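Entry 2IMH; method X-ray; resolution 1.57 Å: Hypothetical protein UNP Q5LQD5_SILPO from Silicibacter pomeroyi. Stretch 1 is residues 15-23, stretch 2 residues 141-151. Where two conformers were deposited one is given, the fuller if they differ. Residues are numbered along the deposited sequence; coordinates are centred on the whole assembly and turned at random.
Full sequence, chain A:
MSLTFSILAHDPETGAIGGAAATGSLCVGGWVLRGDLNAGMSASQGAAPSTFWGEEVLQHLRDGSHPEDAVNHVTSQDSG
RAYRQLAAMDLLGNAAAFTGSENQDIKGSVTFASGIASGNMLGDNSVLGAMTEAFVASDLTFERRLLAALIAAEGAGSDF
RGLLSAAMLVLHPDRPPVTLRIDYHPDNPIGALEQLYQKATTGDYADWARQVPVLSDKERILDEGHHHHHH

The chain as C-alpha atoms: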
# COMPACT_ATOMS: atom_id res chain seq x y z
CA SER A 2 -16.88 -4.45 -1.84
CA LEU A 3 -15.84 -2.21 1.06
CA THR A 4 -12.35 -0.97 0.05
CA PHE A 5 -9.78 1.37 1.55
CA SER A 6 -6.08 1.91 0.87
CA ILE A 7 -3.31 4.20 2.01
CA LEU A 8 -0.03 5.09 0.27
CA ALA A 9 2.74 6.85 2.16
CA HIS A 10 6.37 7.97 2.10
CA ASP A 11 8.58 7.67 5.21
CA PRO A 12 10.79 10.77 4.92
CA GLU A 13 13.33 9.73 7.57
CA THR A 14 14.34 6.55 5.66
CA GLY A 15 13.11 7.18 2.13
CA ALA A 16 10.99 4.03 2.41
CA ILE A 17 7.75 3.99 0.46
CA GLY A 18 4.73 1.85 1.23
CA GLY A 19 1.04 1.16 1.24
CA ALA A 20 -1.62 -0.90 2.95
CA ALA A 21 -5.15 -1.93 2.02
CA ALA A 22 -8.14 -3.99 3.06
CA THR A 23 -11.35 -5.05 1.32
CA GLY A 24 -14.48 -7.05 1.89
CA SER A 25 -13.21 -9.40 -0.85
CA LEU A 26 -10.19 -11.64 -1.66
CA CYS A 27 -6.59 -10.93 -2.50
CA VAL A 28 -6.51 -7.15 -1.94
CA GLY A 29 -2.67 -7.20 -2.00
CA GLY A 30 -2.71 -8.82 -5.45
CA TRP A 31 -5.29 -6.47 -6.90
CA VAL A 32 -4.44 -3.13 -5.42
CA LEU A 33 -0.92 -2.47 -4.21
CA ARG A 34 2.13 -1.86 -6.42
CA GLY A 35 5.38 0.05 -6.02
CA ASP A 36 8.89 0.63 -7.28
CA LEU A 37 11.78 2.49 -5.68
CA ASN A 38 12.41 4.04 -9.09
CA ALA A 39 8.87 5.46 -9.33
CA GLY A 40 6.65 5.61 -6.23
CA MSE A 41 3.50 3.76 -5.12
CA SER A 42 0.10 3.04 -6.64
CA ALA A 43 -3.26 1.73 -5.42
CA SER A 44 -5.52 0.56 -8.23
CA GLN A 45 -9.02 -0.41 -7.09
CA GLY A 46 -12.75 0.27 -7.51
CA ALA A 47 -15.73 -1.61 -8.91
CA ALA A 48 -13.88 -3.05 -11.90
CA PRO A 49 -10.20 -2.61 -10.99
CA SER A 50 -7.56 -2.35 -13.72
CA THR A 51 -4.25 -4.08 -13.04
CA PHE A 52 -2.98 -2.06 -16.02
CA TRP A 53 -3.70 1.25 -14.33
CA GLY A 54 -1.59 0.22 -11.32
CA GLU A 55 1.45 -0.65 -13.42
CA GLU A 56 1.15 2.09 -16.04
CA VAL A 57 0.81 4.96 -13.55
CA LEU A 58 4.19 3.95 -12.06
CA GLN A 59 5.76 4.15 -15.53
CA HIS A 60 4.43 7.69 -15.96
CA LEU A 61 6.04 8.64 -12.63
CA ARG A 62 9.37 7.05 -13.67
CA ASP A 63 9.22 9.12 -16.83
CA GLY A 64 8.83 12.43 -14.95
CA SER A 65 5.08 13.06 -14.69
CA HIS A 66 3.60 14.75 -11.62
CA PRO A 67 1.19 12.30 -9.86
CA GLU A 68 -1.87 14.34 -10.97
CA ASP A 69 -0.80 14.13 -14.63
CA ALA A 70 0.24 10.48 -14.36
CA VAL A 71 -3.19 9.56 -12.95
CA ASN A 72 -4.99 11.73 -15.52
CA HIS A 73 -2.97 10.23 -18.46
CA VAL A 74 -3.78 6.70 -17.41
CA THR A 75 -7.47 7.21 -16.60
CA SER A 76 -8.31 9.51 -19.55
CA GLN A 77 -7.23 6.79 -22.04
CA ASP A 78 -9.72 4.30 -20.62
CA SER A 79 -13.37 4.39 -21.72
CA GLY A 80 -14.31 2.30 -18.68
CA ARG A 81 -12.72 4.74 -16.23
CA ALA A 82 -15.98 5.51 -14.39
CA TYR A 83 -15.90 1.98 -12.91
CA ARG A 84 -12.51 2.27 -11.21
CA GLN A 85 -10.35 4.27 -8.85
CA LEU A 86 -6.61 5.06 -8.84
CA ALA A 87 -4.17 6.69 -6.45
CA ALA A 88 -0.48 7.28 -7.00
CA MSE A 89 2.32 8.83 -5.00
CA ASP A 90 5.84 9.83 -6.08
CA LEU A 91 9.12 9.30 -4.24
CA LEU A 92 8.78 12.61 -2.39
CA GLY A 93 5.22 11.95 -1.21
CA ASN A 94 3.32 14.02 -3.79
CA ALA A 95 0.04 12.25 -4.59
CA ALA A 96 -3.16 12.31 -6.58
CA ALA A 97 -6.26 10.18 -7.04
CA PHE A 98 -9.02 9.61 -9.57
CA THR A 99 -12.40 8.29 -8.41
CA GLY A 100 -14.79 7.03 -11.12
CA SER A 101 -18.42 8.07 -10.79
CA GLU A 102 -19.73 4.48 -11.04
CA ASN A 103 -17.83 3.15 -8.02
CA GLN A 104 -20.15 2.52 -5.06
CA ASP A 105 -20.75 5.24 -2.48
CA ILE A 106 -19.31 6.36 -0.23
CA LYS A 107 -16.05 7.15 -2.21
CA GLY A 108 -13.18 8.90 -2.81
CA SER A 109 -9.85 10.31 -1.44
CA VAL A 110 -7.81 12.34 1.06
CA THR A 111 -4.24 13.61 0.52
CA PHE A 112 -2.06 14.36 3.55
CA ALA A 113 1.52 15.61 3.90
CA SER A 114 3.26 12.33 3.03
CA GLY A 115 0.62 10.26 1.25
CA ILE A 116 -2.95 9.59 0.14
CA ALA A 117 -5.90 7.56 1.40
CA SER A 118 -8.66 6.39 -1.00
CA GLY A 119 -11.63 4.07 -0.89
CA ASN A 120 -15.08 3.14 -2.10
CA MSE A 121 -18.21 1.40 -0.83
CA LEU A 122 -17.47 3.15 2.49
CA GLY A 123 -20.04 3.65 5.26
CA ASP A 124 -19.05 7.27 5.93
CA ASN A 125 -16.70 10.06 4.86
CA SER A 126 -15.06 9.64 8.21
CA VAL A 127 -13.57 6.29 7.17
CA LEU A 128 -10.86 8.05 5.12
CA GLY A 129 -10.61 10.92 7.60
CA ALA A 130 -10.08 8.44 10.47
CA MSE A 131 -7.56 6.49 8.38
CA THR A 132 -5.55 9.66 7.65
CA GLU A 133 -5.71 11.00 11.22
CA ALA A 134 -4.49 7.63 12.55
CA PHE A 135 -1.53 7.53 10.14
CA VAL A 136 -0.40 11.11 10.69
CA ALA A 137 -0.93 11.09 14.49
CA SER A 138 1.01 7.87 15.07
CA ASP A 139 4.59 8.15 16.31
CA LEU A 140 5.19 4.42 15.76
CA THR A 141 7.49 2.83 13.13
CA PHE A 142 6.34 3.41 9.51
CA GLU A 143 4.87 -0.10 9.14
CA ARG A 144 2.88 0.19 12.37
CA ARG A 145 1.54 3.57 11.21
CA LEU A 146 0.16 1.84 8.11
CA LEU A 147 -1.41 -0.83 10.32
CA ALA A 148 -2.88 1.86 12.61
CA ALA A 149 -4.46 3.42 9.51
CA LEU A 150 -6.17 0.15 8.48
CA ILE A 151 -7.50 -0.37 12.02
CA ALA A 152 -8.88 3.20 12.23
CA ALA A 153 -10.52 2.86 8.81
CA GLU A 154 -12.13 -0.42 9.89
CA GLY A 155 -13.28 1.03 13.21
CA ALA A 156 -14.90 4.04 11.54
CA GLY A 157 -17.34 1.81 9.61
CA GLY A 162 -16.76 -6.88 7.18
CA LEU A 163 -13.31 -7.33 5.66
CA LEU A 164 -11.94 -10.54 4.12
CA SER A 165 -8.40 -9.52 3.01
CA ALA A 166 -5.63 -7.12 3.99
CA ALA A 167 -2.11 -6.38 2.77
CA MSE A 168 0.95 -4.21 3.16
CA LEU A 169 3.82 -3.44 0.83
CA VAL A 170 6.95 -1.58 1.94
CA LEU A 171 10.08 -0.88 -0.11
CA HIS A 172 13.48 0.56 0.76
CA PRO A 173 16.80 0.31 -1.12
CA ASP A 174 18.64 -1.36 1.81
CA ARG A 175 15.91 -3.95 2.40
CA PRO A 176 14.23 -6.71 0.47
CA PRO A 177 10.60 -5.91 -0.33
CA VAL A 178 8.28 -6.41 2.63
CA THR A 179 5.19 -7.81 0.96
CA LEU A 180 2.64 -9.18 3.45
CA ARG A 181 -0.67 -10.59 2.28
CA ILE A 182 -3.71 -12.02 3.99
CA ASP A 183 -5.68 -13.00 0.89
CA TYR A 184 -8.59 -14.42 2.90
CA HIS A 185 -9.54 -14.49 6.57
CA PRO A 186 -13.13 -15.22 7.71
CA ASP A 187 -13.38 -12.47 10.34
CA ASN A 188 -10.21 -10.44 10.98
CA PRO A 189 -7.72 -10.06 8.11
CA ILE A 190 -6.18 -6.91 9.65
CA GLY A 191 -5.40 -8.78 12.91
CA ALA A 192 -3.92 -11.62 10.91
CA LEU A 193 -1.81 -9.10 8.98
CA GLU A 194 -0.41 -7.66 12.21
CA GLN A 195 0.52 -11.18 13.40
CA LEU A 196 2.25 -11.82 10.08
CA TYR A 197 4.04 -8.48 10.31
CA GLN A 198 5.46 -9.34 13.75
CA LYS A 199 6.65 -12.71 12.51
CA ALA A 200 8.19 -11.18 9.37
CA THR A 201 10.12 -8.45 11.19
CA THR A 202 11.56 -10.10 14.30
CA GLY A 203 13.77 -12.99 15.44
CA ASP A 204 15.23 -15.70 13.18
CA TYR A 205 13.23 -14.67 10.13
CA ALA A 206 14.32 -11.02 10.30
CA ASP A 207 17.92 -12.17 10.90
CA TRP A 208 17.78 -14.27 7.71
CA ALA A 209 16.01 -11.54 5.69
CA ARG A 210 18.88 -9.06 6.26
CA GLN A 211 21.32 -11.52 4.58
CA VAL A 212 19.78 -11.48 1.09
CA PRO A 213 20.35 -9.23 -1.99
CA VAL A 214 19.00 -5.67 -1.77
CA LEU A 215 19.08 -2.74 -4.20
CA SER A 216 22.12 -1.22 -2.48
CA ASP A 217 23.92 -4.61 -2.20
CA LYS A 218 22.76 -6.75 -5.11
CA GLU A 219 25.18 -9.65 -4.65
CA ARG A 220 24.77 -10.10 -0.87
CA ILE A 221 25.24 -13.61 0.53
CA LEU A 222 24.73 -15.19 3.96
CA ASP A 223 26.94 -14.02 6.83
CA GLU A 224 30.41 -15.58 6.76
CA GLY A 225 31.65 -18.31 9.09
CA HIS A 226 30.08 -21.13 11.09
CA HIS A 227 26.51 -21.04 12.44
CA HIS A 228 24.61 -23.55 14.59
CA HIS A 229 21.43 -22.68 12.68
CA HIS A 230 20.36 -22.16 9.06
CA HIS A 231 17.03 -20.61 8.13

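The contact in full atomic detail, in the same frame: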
# COMPACT_ATOMS: atom_id res chain seq x y z
N GLY A 15 13.30 7.21 3.57
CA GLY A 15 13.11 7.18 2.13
C GLY A 15 12.30 5.96 1.73
O GLY A 15 12.05 5.75 0.54
N ALA A 16 11.89 5.16 2.72
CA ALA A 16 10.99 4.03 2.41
C ALA A 16 9.69 4.55 1.82
O ALA A 16 9.25 5.66 2.13
CB ALA A 16 10.70 3.21 3.65
N ILE A 17 9.09 3.72 0.99
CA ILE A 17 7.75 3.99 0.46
C ILE A 17 6.89 2.78 0.79
O ILE A 17 7.40 1.66 0.94
CB ILE A 17 7.77 4.29 -1.06
CG1 ILE A 17 8.42 3.15 -1.87
CG2 ILE A 17 8.42 5.66 -1.31
CD1 ILE A 17 8.29 3.31 -3.40
N GLY A 18 5.59 2.99 0.95
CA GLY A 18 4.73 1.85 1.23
C GLY A 18 3.27 2.10 1.06
O GLY A 18 2.84 3.19 0.69
N GLY A 19 2.50 1.05 1.30
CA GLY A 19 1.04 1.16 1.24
C GLY A 19 0.41 0.01 2.00
O GLY A 19 1.09 -0.98 2.31
N ALA A 20 -0.87 0.15 2.28
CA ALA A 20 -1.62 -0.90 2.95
C ALA A 20 -3.06 -0.81 2.51
O ALA A 20 -3.54 0.27 2.15
CB ALA A 20 -1.51 -0.76 4.43
N ALA A 21 -3.77 -1.94 2.53
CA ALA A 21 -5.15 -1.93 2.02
C ALA A 21 -5.94 -3.05 2.65
O ALA A 21 -5.37 -4.03 3.15
CB ALA A 21 -5.15 -2.11 0.51
N ALA A 22 -7.26 -2.92 2.61
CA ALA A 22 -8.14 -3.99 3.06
C ALA A 22 -9.43 -3.88 2.27
O ALA A 22 -9.81 -2.77 1.87
CB ALA A 22 -8.39 -3.89 4.57
N THR A 23 -10.04 -5.03 1.98
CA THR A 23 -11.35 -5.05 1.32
C THR A 23 -12.27 -6.08 1.92
O THR A 23 -11.84 -6.98 2.66
CB THR A 23 -11.28 -5.42 -0.18
OG1 THR A 23 -10.86 -6.78 -0.32
CG2 THR A 23 -10.37 -4.48 -0.98
N THR A 141 6.69 3.13 14.33
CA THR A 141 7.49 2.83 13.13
C THR A 141 6.56 2.88 11.92
O THR A 141 5.36 2.63 12.06
CB THR A 141 8.17 1.43 13.22
OG1 THR A 141 7.17 0.41 13.26
CG2 THR A 141 9.04 1.31 14.46
N PHE A 142 7.11 3.23 10.76
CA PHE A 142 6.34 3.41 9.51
C PHE A 142 5.31 2.30 9.29
O PHE A 142 4.14 2.58 9.05
CB PHE A 142 7.33 3.48 8.34
CG PHE A 142 6.70 3.71 6.99
CD1 PHE A 142 5.87 4.79 6.75
CD2 PHE A 142 7.01 2.87 5.94
CE1 PHE A 142 5.34 5.02 5.48
CE2 PHE A 142 6.48 3.09 4.66
CZ PHE A 142 5.64 4.15 4.44
N GLU A 143 5.76 1.05 9.38
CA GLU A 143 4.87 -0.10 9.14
C GLU A 143 3.68 -0.15 10.10
O GLU A 143 2.57 -0.49 9.70
CB GLU A 143 5.66 -1.40 9.25
CG GLU A 143 6.75 -1.53 8.19
CD GLU A 143 8.06 -0.81 8.51
OE1 GLU A 143 8.18 -0.14 9.57
OE2 GLU A 143 8.99 -0.93 7.69
N ARG A 144 3.93 0.19 11.37
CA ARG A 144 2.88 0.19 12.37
C ARG A 144 1.92 1.35 12.18
O ARG A 144 0.76 1.26 12.59
CB ARG A 144 3.46 0.20 13.80
CG ARG A 144 4.20 -1.09 14.17
CD ARG A 144 4.84 -0.97 15.57
NE ARG A 144 3.82 -1.01 16.62
CZ ARG A 144 4.00 -0.67 17.90
NH1 ARG A 144 5.19 -0.26 18.35
NH2 ARG A 144 2.97 -0.76 18.76
N ARG A 145 2.40 2.43 11.56
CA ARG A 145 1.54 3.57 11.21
C ARG A 145 0.54 3.15 10.14
O ARG A 145 -0.64 3.49 10.21
CB ARG A 145 2.38 4.76 10.72
CG ARG A 145 2.80 5.71 11.83
CD ARG A 145 4.23 6.21 11.68
NE ARG A 145 4.49 6.97 10.46
CZ ARG A 145 5.71 7.16 9.96
NH1 ARG A 145 5.89 7.86 8.85
NH2 ARG A 145 6.77 6.64 10.57
N LEU A 146 1.02 2.38 9.16
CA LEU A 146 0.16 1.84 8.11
C LEU A 146 -0.88 0.93 8.72
O LEU A 146 -2.07 1.04 8.42
CB LEU A 146 0.98 1.10 7.05
CG LEU A 146 1.91 1.97 6.17
CD1 LEU A 146 2.85 1.06 5.37
CD2 LEU A 146 1.12 2.92 5.25
N LEU A 147 -0.45 0.05 9.63
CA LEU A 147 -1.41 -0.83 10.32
C LEU A 147 -2.45 -0.04 11.11
O LEU A 147 -3.64 -0.36 11.08
CB LEU A 147 -0.69 -1.84 11.21
CG LEU A 147 0.08 -2.96 10.49
CD1 LEU A 147 1.02 -3.72 11.45
CD2 LEU A 147 -0.87 -3.94 9.79
N ALA A 148 -1.99 0.99 11.82
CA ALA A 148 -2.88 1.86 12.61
C ALA A 148 -3.96 2.47 11.71
O ALA A 148 -5.13 2.57 12.09
CB ALA A 148 -2.09 2.94 13.29
N ALA A 149 -3.55 2.88 10.51
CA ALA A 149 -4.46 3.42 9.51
C ALA A 149 -5.55 2.44 9.10
O ALA A 149 -6.73 2.80 9.06
CB ALA A 149 -3.70 3.92 8.29
N LEU A 150 -5.17 1.18 8.83
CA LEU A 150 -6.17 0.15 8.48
C LEU A 150 -7.17 -0.06 9.62
O LEU A 150 -8.38 -0.13 9.40
CB LEU A 150 -5.49 -1.18 8.18
CG LEU A 150 -4.62 -1.27 6.92
CD1 LEU A 150 -4.14 -2.71 6.75
CD2 LEU A 150 -5.40 -0.79 5.67
N ILE A 151 -6.66 -0.18 10.84
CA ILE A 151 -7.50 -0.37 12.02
C ILE A 151 -8.49 0.79 12.23
O ILE A 151 -9.68 0.56 12.48
CB ILE A 151 -6.62 -0.64 13.26
CG1 ILE A 151 -6.06 -2.06 13.18
CG2 ILE A 151 -7.39 -0.40 14.57
CD1 ILE A 151 -7.12 -3.18 13.31

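The centre of this contact is Ala 20, where strand and helix come nearest: its CA lies 6.1 Å from the CA of Leu 146. Its methyl points toward the helix and meets two leucines one turn apart, with Ala 20 CB 4.1 Å from Leu 146 CB and 4.0 Å from Leu 150 CD1. The Leu 150 side chain also lies along the strand backbone, its CD2 atom 3.7 Å from Ala 21 N and 3.9 Å from Ala 20 C. Leu 150 CD2 also reaches Ala 22 CB at 4.4 Å, so one methyl spans three successive strand residues.

Toward the start of both stretches, Leu 146 gives way to Phe 142. Here the strand presents Gly 18, and the ring edge approaches its backbone, with Phe 142 CZ 3.7 Å from Gly 18 N and CE2 3.9 Å from Ile 17 C. An ideal CB on Gly 18 would point toward the helix and fall 3.0 Å from Phe 142 CE2 and 3.5 Å from Leu 146 CD1, both tight; the lack of a side chain leaves this space to the ring. Beyond it, Ala 16 CB lies 4.3 Å from Phe 142 CE2.

The alternation of the strand explains the pattern: Ala 16, Ala 20 and Ala 22 point toward the helix, whereas Ile 17 and Ala 21 point away. The helix answers with Phe 142, Leu 146 and Leu 150, spaced four residues apart, and the axes run at 25°, 8.3 Å apart at closest approach.

No hydrogen bond crosses the contact, which buries 347 Å² in total. At its polar margin, Glu 143 starts sideways and its end comes nearer, yet Glu 143 OE2 stays 6.0 Å from Ala 16 CB, beyond contact. Thr 141 occupies the N-cap position, and its O accepts a 3.0 Å hydrogen bond from Arg 145 N.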